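PDB 4KW2: uncharacterized protein from Parabacteroides distasonis, which is of unknown function but has a xylose isomerase-like TIM barrel and may be an isomerase. Local coordinates for residues T208-E212 with P222-F226. Numbering follows the deposited sequence.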
# COMPACT_ATOMS: atom_id res chain seq x y z
N THR A 208 -6.03 -6.48 -11.58
CA THR A 208 -6.98 -5.53 -12.13
C THR A 208 -7.59 -6.07 -13.41
O THR A 208 -7.16 -7.08 -13.96
CB THR A 208 -6.31 -4.17 -12.43
OG1 THR A 208 -5.27 -4.34 -13.41
CG2 THR A 208 -5.71 -3.58 -11.17
N ASP A 209 -8.62 -5.37 -13.87
CA ASP A 209 -9.29 -5.67 -15.13
C ASP A 209 -8.28 -5.62 -16.28
O ASP A 209 -7.67 -4.57 -16.53
CB ASP A 209 -10.41 -4.64 -15.35
CG ASP A 209 -11.42 -5.07 -16.40
OD1 ASP A 209 -11.19 -6.05 -17.14
OD2 ASP A 209 -12.46 -4.40 -16.49
N LYS A 210 -8.09 -6.75 -16.95
CA LYS A 210 -7.14 -6.88 -18.06
C LYS A 210 -5.69 -6.51 -17.70
O LYS A 210 -4.89 -6.16 -18.56
CB LYS A 210 -7.65 -6.09 -19.27
CG LYS A 210 -8.85 -6.77 -19.92
CD LYS A 210 -9.94 -5.79 -20.33
CE LYS A 210 -11.19 -6.55 -20.77
NZ LYS A 210 -12.43 -5.82 -20.43
N MSE A 211 -5.36 -6.67 -16.42
CA MSE A 211 -4.07 -6.25 -15.83
C MSE A 211 -3.67 -4.85 -16.20
O MSE A 211 -2.49 -4.53 -16.34
CB MSE A 211 -2.98 -7.28 -16.15
CG MSE A 211 -3.27 -8.55 -15.37
SE MSE A 211 -2.02 -9.99 -15.85
CE MSE A 211 -0.45 -9.17 -15.02
N GLU A 212 -4.66 -3.97 -16.33
CA GLU A 212 -4.39 -2.56 -16.54
C GLU A 212 -3.66 -1.99 -15.32
O GLU A 212 -3.86 -2.45 -14.20
CB GLU A 212 -5.68 -1.79 -16.80
CG GLU A 212 -6.62 -1.72 -15.60
CD GLU A 212 -7.95 -1.04 -15.91
OE1 GLU A 212 -8.23 -0.78 -17.10
OE2 GLU A 212 -8.70 -0.77 -14.95
N PRO A 222 -2.41 -5.73 -21.44
CA PRO A 222 -1.34 -6.26 -20.58
C PRO A 222 -1.50 -7.72 -20.18
O PRO A 222 -0.51 -8.43 -20.06
CB PRO A 222 -1.41 -5.35 -19.34
CG PRO A 222 -1.94 -4.07 -19.87
CD PRO A 222 -2.93 -4.45 -20.93
N VAL A 223 -2.74 -8.15 -19.95
CA VAL A 223 -3.00 -9.54 -19.59
C VAL A 223 -2.68 -10.48 -20.76
O VAL A 223 -2.24 -11.60 -20.54
CB VAL A 223 -4.45 -9.74 -19.11
CG1 VAL A 223 -5.45 -9.54 -20.25
CG2 VAL A 223 -4.63 -11.12 -18.48
N LYS A 224 -2.91 -10.02 -21.99
CA LYS A 224 -2.57 -10.81 -23.18
C LYS A 224 -1.06 -10.97 -23.29
O LYS A 224 -0.56 -12.06 -23.55
CB LYS A 224 -3.12 -10.17 -24.46
CG LYS A 224 -4.59 -10.46 -24.77
CD LYS A 224 -4.91 -10.08 -26.21
CE LYS A 224 -6.17 -10.75 -26.74
NZ LYS A 224 -7.35 -9.84 -26.80
N ALA A 225 -0.34 -9.87 -23.08
CA ALA A 225 1.12 -9.88 -23.11
C ALA A 225 1.69 -10.76 -22.01
O ALA A 225 2.70 -11.43 -22.21
CB ALA A 225 1.66 -8.47 -22.98
N PHE A 226 1.04 -10.76 -20.85
CA PHE A 226 1.47 -11.55 -19.71
C PHE A 226 1.34 -13.04 -20.02
O PHE A 226 2.28 -13.82 -19.83
CB PHE A 226 0.62 -11.19 -18.49
CG PHE A 226 0.95 -11.99 -17.27
CD1 PHE A 226 2.17 -11.85 -16.64
CD2 PHE A 226 0.03 -12.88 -16.74
CE1 PHE A 226 2.48 -12.59 -15.51
CE2 PHE A 226 0.33 -13.62 -15.61
CZ PHE A 226 1.56 -13.47 -14.99
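Met211, a selenomethionine, reaches across to the first turn of helix 222-232 and meets Phe226 and Val223 with the end of its side chain. Met211 CE lies over one face of the Phe226 ring, 4.1 Å from the centroid and 19° off the normal, which meets the criteria for a CH-pi contact. Met211 SE approaches that ring obliquely in a Met-aromatic contact, 3.7 Å from Phe226 CD2, and also touches Val223 CG2. The Met211 chain runs out extended and then bends at its last torsion (chi3 70°), which turns the methyl over the ring. Pro222 CB comes to 3.3 Å from Met211 O, and Pro222 CD to 3.5 Å from Lys210 O.

One hydrogen bond joins the backbones: Val223 N donates to Lys210 O over 3.2 Å, bent to 138° and arriving from above the carbonyl plane. Consecutive beta turns, closed by Met211 N to Thr208 O and Glu212 N to Asp209 O, position Lys210 and Met211. Trp181 meets the Phe226 ring edge-to-face, and Phe56 of the second subunit packs on Pro222. In this beta-alpha connection of the barrel, dispersion and ring contacts hold the selenomethionine end without directional bonds, while the bent, out-of-plane bond, probably of modest strength, engages a first-turn N-H.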